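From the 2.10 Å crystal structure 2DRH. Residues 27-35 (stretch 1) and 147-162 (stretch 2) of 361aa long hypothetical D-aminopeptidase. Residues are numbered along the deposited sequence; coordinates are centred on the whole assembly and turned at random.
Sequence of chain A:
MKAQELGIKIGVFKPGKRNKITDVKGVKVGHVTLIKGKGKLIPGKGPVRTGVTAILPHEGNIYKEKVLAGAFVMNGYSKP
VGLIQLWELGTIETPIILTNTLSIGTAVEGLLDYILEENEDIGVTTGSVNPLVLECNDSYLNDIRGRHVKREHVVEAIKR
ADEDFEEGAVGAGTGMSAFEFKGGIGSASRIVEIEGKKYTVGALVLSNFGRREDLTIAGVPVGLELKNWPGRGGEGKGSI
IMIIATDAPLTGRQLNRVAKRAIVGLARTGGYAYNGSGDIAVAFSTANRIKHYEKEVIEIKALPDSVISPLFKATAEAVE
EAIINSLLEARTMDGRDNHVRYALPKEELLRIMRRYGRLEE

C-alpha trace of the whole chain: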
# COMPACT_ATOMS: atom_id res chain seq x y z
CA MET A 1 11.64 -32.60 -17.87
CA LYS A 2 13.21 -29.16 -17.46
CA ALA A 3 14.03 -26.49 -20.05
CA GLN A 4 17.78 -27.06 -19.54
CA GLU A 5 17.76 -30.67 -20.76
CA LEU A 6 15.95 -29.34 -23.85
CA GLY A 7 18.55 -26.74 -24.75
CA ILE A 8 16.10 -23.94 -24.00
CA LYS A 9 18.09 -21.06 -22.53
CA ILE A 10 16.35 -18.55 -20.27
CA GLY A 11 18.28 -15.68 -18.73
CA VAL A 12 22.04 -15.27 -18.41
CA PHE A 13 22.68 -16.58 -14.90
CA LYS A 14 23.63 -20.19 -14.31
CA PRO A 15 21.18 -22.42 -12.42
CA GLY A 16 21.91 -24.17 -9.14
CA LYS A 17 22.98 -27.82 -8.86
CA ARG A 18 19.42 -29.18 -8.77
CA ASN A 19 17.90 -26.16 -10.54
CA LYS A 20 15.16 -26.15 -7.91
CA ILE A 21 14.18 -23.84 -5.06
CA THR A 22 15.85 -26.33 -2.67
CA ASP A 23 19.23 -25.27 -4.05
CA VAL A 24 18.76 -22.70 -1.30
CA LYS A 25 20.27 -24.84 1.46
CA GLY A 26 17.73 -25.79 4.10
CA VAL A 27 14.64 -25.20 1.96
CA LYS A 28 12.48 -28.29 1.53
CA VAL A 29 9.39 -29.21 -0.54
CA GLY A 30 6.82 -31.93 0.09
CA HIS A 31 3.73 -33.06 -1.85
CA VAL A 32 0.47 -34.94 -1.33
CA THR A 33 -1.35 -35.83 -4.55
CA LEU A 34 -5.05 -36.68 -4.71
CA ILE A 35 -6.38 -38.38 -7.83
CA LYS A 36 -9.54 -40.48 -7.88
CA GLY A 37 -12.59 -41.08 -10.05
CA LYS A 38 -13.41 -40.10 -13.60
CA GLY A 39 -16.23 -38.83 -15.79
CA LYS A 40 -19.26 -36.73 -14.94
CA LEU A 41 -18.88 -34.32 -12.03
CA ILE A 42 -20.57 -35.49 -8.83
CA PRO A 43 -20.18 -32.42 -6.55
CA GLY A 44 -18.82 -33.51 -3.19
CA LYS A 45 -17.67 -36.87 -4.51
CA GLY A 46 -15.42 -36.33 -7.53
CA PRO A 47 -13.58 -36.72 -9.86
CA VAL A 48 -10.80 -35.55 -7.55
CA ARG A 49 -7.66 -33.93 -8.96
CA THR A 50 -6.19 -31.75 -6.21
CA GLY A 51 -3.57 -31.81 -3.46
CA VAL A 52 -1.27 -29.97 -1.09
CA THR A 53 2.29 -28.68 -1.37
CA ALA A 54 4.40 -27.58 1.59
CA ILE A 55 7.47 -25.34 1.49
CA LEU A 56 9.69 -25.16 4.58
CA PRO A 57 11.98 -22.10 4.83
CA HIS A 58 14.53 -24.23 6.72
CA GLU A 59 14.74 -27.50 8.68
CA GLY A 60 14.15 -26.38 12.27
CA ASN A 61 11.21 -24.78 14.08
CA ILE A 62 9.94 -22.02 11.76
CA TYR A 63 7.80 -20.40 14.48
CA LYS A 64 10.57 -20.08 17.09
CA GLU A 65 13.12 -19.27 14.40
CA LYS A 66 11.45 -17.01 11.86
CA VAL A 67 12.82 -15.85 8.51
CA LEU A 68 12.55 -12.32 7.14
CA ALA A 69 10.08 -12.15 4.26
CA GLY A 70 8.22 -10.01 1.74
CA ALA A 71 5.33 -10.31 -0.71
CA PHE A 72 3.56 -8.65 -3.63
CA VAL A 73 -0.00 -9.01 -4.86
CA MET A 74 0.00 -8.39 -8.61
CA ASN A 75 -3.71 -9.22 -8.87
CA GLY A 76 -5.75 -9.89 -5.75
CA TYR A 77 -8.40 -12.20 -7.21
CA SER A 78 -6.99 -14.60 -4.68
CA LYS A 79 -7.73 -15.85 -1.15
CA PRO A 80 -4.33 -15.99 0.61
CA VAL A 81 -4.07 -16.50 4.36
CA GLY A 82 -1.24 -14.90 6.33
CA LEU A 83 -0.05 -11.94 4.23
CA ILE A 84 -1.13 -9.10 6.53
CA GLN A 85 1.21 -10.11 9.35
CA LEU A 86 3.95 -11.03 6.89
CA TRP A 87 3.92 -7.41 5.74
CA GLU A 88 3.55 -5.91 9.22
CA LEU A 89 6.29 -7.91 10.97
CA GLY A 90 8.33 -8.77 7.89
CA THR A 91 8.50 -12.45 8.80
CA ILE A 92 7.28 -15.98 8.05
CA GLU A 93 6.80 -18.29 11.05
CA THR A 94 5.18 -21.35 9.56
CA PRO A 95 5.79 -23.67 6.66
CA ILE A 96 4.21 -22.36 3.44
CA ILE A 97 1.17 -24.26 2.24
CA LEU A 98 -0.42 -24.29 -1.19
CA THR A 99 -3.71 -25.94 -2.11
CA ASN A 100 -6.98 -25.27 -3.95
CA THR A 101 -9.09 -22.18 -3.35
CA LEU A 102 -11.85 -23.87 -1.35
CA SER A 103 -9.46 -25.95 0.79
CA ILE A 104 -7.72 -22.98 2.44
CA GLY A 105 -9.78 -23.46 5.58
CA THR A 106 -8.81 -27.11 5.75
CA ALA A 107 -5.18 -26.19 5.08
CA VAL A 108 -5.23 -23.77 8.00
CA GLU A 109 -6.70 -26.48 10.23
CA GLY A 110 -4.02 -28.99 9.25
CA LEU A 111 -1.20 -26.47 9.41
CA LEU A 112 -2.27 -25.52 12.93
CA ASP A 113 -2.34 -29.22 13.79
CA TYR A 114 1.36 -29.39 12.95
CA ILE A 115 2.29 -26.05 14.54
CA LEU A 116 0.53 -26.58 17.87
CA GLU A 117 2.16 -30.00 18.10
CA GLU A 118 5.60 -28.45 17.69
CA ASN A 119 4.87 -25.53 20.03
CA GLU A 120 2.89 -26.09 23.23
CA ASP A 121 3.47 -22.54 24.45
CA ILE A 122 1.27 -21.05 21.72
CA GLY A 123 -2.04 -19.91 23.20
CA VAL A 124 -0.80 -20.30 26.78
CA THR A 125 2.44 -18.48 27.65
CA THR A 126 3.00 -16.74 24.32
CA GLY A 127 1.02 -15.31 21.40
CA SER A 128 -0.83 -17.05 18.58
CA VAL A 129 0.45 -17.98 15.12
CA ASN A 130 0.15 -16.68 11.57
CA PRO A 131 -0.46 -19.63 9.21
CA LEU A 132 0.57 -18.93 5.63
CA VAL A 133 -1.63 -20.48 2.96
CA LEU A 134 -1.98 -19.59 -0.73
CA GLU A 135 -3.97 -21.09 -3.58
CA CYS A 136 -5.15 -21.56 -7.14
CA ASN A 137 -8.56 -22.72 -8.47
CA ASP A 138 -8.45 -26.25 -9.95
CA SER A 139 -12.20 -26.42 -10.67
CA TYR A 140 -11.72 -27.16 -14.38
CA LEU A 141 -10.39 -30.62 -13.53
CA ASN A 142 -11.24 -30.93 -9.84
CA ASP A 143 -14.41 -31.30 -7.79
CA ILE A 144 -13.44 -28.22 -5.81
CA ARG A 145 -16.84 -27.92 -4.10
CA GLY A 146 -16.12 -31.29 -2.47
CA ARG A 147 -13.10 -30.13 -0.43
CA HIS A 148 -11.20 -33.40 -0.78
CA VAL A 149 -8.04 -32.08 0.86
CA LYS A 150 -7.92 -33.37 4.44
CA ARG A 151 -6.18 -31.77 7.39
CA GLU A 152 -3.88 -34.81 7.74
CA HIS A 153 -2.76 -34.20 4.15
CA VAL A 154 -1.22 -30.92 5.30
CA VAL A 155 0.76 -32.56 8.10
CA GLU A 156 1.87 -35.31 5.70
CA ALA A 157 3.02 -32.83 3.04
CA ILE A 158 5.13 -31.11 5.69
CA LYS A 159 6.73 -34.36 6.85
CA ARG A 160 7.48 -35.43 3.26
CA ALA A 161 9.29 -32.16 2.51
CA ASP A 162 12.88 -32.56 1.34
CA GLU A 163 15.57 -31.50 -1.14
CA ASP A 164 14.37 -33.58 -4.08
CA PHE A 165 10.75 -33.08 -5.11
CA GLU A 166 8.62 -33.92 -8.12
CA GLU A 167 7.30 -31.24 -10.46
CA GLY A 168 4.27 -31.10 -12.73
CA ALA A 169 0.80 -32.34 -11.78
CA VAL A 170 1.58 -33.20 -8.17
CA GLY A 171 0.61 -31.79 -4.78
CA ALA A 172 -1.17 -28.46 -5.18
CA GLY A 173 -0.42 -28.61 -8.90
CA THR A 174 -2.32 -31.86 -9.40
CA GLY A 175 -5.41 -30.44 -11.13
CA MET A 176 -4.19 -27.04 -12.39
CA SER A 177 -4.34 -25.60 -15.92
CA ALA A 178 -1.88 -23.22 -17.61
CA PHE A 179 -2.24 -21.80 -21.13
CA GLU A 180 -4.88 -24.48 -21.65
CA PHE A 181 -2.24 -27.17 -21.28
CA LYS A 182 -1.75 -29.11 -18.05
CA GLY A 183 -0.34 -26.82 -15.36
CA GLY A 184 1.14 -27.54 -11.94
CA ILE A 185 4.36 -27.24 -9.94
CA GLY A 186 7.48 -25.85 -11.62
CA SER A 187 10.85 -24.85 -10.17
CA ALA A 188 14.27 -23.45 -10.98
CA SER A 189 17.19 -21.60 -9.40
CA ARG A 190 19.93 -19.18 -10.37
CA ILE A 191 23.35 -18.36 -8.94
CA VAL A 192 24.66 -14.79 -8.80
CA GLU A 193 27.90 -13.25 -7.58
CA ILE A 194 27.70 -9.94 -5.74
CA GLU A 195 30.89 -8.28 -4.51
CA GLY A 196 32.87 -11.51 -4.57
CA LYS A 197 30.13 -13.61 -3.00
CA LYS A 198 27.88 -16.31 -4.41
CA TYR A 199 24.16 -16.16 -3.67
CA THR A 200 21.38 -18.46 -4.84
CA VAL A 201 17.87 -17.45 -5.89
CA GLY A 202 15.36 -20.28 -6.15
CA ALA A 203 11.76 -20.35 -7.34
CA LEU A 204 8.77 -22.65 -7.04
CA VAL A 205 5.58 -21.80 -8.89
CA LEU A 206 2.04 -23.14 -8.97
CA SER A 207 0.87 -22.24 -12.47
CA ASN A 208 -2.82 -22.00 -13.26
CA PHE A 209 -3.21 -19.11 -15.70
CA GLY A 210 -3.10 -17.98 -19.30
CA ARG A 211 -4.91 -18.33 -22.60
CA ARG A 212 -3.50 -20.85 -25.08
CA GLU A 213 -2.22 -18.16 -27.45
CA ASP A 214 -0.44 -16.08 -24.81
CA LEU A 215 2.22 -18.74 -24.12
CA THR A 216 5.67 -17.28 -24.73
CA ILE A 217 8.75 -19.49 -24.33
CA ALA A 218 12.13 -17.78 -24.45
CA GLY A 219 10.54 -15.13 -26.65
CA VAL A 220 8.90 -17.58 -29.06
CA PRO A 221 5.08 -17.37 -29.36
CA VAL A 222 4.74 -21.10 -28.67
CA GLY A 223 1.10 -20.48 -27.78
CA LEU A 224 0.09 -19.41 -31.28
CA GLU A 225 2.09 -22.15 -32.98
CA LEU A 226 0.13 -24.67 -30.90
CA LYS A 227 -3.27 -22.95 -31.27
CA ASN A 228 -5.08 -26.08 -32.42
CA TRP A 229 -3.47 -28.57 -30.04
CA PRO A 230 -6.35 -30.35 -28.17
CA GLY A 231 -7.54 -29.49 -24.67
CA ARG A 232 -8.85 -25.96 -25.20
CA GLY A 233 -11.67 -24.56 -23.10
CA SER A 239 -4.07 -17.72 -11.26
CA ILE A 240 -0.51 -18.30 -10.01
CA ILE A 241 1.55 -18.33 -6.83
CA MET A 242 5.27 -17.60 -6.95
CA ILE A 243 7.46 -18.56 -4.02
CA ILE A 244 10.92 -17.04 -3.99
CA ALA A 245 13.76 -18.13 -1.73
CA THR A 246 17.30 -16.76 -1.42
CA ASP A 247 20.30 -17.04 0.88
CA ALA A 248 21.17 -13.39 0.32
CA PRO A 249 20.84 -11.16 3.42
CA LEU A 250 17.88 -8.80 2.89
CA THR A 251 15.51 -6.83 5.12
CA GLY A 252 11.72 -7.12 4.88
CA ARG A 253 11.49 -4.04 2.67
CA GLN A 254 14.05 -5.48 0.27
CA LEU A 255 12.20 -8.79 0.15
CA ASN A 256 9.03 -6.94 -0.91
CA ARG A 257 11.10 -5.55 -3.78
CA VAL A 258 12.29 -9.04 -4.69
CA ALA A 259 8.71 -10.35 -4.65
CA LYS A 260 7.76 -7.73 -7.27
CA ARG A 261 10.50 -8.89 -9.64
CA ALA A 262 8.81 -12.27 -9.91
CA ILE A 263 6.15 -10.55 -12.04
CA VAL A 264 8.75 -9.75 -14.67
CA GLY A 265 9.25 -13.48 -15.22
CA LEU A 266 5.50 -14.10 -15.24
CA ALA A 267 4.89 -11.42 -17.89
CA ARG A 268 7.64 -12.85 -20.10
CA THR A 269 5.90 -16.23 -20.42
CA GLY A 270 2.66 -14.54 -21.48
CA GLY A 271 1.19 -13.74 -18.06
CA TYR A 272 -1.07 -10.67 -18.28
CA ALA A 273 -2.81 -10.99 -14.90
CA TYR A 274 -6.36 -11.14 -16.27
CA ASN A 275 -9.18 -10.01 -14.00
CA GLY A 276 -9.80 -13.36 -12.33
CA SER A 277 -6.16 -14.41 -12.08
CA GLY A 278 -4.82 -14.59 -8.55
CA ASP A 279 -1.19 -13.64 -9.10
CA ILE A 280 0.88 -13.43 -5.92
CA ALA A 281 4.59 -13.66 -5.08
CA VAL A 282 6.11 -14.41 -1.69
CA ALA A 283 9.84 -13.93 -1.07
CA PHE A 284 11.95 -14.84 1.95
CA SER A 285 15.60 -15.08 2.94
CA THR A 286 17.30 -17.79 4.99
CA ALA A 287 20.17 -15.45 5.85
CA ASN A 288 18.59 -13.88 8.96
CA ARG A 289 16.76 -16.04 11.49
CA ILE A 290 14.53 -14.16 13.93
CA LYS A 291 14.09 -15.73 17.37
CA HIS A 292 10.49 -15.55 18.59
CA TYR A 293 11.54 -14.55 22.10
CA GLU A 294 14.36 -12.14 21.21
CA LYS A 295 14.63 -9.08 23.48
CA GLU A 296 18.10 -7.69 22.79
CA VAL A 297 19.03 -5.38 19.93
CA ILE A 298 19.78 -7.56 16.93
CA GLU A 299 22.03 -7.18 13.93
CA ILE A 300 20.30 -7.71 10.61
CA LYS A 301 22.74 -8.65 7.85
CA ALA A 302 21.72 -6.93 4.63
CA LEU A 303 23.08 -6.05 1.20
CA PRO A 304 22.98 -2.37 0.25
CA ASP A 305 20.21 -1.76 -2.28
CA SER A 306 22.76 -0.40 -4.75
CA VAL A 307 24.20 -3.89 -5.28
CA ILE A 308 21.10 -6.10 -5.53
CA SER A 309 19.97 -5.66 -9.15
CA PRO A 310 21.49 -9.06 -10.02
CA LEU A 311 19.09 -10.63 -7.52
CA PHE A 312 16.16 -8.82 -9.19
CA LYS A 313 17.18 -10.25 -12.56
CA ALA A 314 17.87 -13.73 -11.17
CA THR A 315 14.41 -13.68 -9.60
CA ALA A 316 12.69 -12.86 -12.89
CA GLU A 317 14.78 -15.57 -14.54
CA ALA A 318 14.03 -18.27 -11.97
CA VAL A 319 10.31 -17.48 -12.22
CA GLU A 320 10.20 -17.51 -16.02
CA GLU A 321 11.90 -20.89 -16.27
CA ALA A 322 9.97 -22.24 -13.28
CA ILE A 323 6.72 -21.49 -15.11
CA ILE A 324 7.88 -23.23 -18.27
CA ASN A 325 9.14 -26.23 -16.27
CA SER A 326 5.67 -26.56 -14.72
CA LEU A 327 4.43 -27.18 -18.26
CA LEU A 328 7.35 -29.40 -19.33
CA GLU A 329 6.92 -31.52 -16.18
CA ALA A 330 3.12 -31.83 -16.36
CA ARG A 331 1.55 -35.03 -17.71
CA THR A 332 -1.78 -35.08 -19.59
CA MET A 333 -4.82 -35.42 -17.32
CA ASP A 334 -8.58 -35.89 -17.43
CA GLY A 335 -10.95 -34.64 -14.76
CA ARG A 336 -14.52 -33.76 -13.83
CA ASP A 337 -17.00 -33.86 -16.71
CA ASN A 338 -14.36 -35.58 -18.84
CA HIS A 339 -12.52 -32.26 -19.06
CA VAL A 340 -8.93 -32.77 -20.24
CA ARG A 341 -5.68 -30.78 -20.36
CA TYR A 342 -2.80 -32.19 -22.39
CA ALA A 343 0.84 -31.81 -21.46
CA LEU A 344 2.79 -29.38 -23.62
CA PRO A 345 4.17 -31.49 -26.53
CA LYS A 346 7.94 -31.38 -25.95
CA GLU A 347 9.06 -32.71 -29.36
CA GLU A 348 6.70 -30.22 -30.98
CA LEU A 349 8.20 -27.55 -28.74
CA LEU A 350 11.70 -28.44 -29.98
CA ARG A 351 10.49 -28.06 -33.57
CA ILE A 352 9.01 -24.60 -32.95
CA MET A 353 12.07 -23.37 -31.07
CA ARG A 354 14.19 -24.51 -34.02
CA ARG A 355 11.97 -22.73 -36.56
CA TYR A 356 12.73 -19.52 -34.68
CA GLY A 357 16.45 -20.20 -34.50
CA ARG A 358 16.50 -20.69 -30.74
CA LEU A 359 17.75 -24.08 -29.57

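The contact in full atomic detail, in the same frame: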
# COMPACT_ATOMS: atom_id res chain seq x y z
N VAL A 27 16.01 -25.22 2.49
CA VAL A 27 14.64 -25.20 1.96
C VAL A 27 14.23 -26.61 1.56
O VAL A 27 15.02 -27.35 0.98
CB VAL A 27 14.53 -24.24 0.74
CG1 VAL A 27 13.14 -24.34 0.11
CG2 VAL A 27 14.81 -22.81 1.18
N LYS A 28 12.99 -26.97 1.87
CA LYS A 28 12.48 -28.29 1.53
C LYS A 28 11.05 -28.23 0.99
O LYS A 28 10.27 -27.35 1.38
CB LYS A 28 12.54 -29.19 2.77
CG LYS A 28 13.98 -29.46 3.23
CD LYS A 28 14.04 -30.08 4.61
CE LYS A 28 13.33 -31.43 4.66
NZ LYS A 28 13.16 -31.90 6.07
N VAL A 29 10.72 -29.15 0.08
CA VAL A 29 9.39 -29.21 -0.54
C VAL A 29 8.78 -30.61 -0.45
O VAL A 29 9.43 -31.61 -0.76
CB VAL A 29 9.44 -28.82 -2.04
CG1 VAL A 29 8.06 -28.90 -2.64
CG2 VAL A 29 10.00 -27.42 -2.20
N GLY A 30 7.52 -30.67 -0.03
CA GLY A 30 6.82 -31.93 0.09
C GLY A 30 5.46 -31.87 -0.58
O GLY A 30 4.82 -30.81 -0.58
N HIS A 31 5.01 -32.99 -1.15
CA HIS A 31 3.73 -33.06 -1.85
C HIS A 31 2.80 -34.17 -1.36
O HIS A 31 3.24 -35.17 -0.80
CB HIS A 31 3.92 -33.34 -3.34
CG HIS A 31 4.70 -32.31 -4.09
ND1 HIS A 31 4.34 -30.98 -4.11
CD2 HIS A 31 5.76 -32.43 -4.92
CE1 HIS A 31 5.14 -30.33 -4.94
NE2 HIS A 31 6.01 -31.18 -5.45
N VAL A 32 1.51 -33.97 -1.62
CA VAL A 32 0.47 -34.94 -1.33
C VAL A 32 -0.45 -34.78 -2.53
O VAL A 32 -1.01 -33.69 -2.76
CB VAL A 32 -0.28 -34.64 -0.01
CG1 VAL A 32 -1.56 -35.48 0.06
CG2 VAL A 32 0.62 -34.98 1.17
N THR A 33 -0.56 -35.84 -3.32
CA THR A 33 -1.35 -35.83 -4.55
C THR A 33 -2.63 -36.63 -4.40
O THR A 33 -2.61 -37.76 -3.93
CB THR A 33 -0.53 -36.39 -5.73
OG1 THR A 33 0.71 -35.67 -5.82
CG2 THR A 33 -1.29 -36.25 -7.05
N LEU A 34 -3.75 -36.04 -4.82
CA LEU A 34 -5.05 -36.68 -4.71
C LEU A 34 -5.75 -36.84 -6.05
O LEU A 34 -6.27 -35.87 -6.61
CB LEU A 34 -5.95 -35.89 -3.76
CG LEU A 34 -5.32 -35.67 -2.39
CD1 LEU A 34 -6.16 -34.71 -1.57
CD2 LEU A 34 -5.16 -37.03 -1.71
N ILE A 35 -5.76 -38.06 -6.55
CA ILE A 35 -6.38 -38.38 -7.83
C ILE A 35 -7.30 -39.58 -7.64
O ILE A 35 -6.87 -40.63 -7.16
CB ILE A 35 -5.31 -38.71 -8.89
CG1 ILE A 35 -4.33 -37.54 -9.01
CG2 ILE A 35 -5.98 -39.02 -10.24
CD1 ILE A 35 -3.30 -37.69 -10.13
N ARG A 147 -14.13 -30.28 -1.45
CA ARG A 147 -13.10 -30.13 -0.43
C ARG A 147 -12.51 -31.49 -0.06
O ARG A 147 -12.70 -31.99 1.05
CB ARG A 147 -13.67 -29.45 0.82
CG ARG A 147 -14.04 -27.99 0.58
CD ARG A 147 -15.41 -27.65 1.16
NE ARG A 147 -15.31 -26.89 2.40
CZ ARG A 147 -16.36 -26.51 3.12
NH1 ARG A 147 -17.60 -26.80 2.74
NH2 ARG A 147 -16.16 -25.80 4.23
N HIS A 148 -11.78 -32.08 -1.00
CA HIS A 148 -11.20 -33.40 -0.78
C HIS A 148 -9.90 -33.38 0.01
O HIS A 148 -9.47 -34.40 0.54
CB HIS A 148 -11.04 -34.09 -2.14
CG HIS A 148 -12.34 -34.23 -2.87
ND1 HIS A 148 -13.38 -35.01 -2.40
CD2 HIS A 148 -12.81 -33.60 -3.97
CE1 HIS A 148 -14.43 -34.86 -3.19
NE2 HIS A 148 -14.11 -34.01 -4.15
N VAL A 149 -9.27 -32.21 0.09
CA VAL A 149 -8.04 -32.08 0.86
C VAL A 149 -8.42 -32.30 2.32
O VAL A 149 -9.39 -31.72 2.80
CB VAL A 149 -7.43 -30.68 0.74
CG1 VAL A 149 -6.34 -30.51 1.78
CG2 VAL A 149 -6.88 -30.47 -0.66
N LYS A 150 -7.65 -33.12 3.03
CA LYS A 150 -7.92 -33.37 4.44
C LYS A 150 -6.81 -32.75 5.28
O LYS A 150 -5.67 -32.63 4.82
CB LYS A 150 -8.02 -34.87 4.73
CG LYS A 150 -9.16 -35.57 4.01
CD LYS A 150 -9.36 -36.99 4.52
CE LYS A 150 -10.13 -37.03 5.85
NZ LYS A 150 -9.52 -36.17 6.92
N ARG A 151 -7.15 -32.37 6.50
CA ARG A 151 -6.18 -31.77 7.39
C ARG A 151 -4.91 -32.61 7.53
O ARG A 151 -3.81 -32.07 7.54
CB ARG A 151 -6.81 -31.51 8.76
CG ARG A 151 -7.45 -32.71 9.44
CD ARG A 151 -8.38 -32.25 10.55
NE ARG A 151 -7.70 -31.36 11.50
CZ ARG A 151 -8.33 -30.50 12.29
NH1 ARG A 151 -9.66 -30.39 12.24
NH2 ARG A 151 -7.64 -29.73 13.13
N GLU A 152 -5.05 -33.94 7.60
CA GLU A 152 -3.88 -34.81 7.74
C GLU A 152 -2.96 -34.68 6.53
O GLU A 152 -1.75 -34.90 6.64
CB GLU A 152 -4.27 -36.29 7.85
CG GLU A 152 -5.41 -36.62 8.77
CD GLU A 152 -6.76 -36.49 8.08
OE1 GLU A 152 -7.20 -35.35 7.84
OE2 GLU A 152 -7.36 -37.54 7.76
N HIS A 153 -3.54 -34.35 5.38
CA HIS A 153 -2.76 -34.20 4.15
C HIS A 153 -1.74 -33.08 4.31
O HIS A 153 -0.63 -33.16 3.78
CB HIS A 153 -3.69 -33.90 2.97
CG HIS A 153 -4.59 -35.05 2.61
ND1 HIS A 153 -5.75 -34.88 1.89
CD2 HIS A 153 -4.50 -36.37 2.88
CE1 HIS A 153 -6.34 -36.06 1.72
NE2 HIS A 153 -5.60 -36.98 2.32
N VAL A 154 -2.11 -32.05 5.06
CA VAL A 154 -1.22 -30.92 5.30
C VAL A 154 -0.03 -31.33 6.17
O VAL A 154 1.10 -30.95 5.89
CB VAL A 154 -1.97 -29.76 5.98
CG1 VAL A 154 -1.01 -28.59 6.21
CG2 VAL A 154 -3.15 -29.32 5.13
N VAL A 155 -0.30 -32.10 7.22
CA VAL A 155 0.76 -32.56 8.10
C VAL A 155 1.69 -33.50 7.33
O VAL A 155 2.91 -33.45 7.49
CB VAL A 155 0.19 -33.29 9.33
CG1 VAL A 155 1.34 -33.83 10.20
CG2 VAL A 155 -0.69 -32.34 10.15
N GLU A 156 1.10 -34.35 6.49
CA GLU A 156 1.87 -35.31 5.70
C GLU A 156 2.78 -34.58 4.71
O GLU A 156 3.97 -34.92 4.58
CB GLU A 156 0.91 -36.25 4.94
CG GLU A 156 1.58 -37.35 4.13
CD GLU A 156 2.53 -38.23 4.95
OE1 GLU A 156 2.17 -38.65 6.06
OE2 GLU A 156 3.65 -38.51 4.46
N ALA A 157 2.24 -33.59 4.01
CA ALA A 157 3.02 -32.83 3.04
C ALA A 157 4.23 -32.20 3.72
O ALA A 157 5.32 -32.15 3.14
CB ALA A 157 2.15 -31.74 2.39
N ILE A 158 4.04 -31.73 4.95
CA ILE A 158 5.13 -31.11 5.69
C ILE A 158 6.20 -32.13 6.08
O ILE A 158 7.39 -31.83 6.04
CB ILE A 158 4.60 -30.41 6.97
CG1 ILE A 158 3.59 -29.33 6.58
CG2 ILE A 158 5.77 -29.81 7.76
CD1 ILE A 158 2.95 -28.64 7.76
N LYS A 159 5.78 -33.33 6.45
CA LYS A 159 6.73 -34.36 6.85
C LYS A 159 7.40 -35.07 5.68
O LYS A 159 8.38 -35.80 5.86
CB LYS A 159 6.03 -35.37 7.78
CG LYS A 159 5.63 -34.74 9.11
CD LYS A 159 4.88 -35.70 10.02
CE LYS A 159 4.58 -35.04 11.37
NZ LYS A 159 3.82 -35.94 12.28
N ARG A 160 6.90 -34.84 4.47
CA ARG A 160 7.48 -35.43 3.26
C ARG A 160 8.44 -34.44 2.61
O ARG A 160 9.18 -34.78 1.69
CB ARG A 160 6.40 -35.76 2.23
CG ARG A 160 5.49 -36.95 2.52
CD ARG A 160 4.52 -37.11 1.34
NE ARG A 160 3.64 -38.28 1.45
CZ ARG A 160 2.71 -38.59 0.56
NH1 ARG A 160 2.52 -37.83 -0.51
NH2 ARG A 160 1.95 -39.66 0.73
N ALA A 161 8.43 -33.20 3.09
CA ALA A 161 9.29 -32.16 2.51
C ALA A 161 10.77 -32.51 2.54
O ALA A 161 11.28 -32.98 3.56
CB ALA A 161 9.06 -30.84 3.24
N ASP A 162 11.44 -32.30 1.42
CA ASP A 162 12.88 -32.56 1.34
C ASP A 162 13.50 -31.86 0.14
O ASP A 162 12.83 -31.12 -0.59
CB ASP A 162 13.16 -34.07 1.30
CG ASP A 162 12.89 -34.69 -0.05
OD1 ASP A 162 11.72 -34.72 -0.48
OD2 ASP A 162 13.87 -35.15 -0.69
O HOH W 1 9.03 -34.33 -1.74
O HOH W 2 0.55 -38.40 -2.45

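The tightest point of this contact has no side chain at all: at Gly-30 the strand comes so close to the chain around Ala-161 that Gly-30 CA lies 3.5 Å from the CA of Ala-161. A beta carbon here would point toward the helical stretch and fall about 2.1 Å from Ala-157 O and 2.5 Å from Ala-161 N, so the approach depends on glycine. The space is used instead by a CA-H...O contact, Gly-30 CA to Ala-157 O at 3.4 Å.

Beside this point the chain leaving the helix pairs with the strand as a single antiparallel bridge. Val-29 N donates to Asp-162 O at 3.0 Å, almost linearly, and Asp-162 N returns the bond to Val-29 O, also at 3.0 Å. A further CA-H...O contact, Ala-161 CA to Val-29 O at 3.3 Å, supports the same carbonyl, and water 1 sits 2.9 Å from Val-29 O and 3.0 Å from Asp-162 OD1, bridging the two.

From there strand 28-35 runs at 140° to the helix. The backbones draw apart from Gly-30 toward Leu-34 (Leu-34 CA to Val-149 CA 7.8 Å), and Val-32 and Leu-34 fill the space between them, so side-chain size grows with the separation from Gly-30 through Val-32 to Leu-34. Lys-28, also pointing toward stretch 2, lies against Ala-161 (CB to CB 3.9 Å). Val-32 meets small Ala-157, CG2 to CB at 3.8 Å, and its CG2 also lies over one face of the Arg-160 guanidinium. Leu-34 reaches to the start of the helix, where its CD1 is 3.5 Å from His-153 ND1 and its CD2 makes an off-centre CH-pi contact with that ring.

Arg-160 ties the edge down with an extended side chain: NH1 donates to His-31 O at 2.8 Å and to water 2, also at 2.8 Å, which accepts from Thr-33 N too. A salt bridge from Arg-160 NE to Glu-156 OE2 (3.0 Å), its hydrogen bond weak, links the guanidinium back to Glu-156 on the helix.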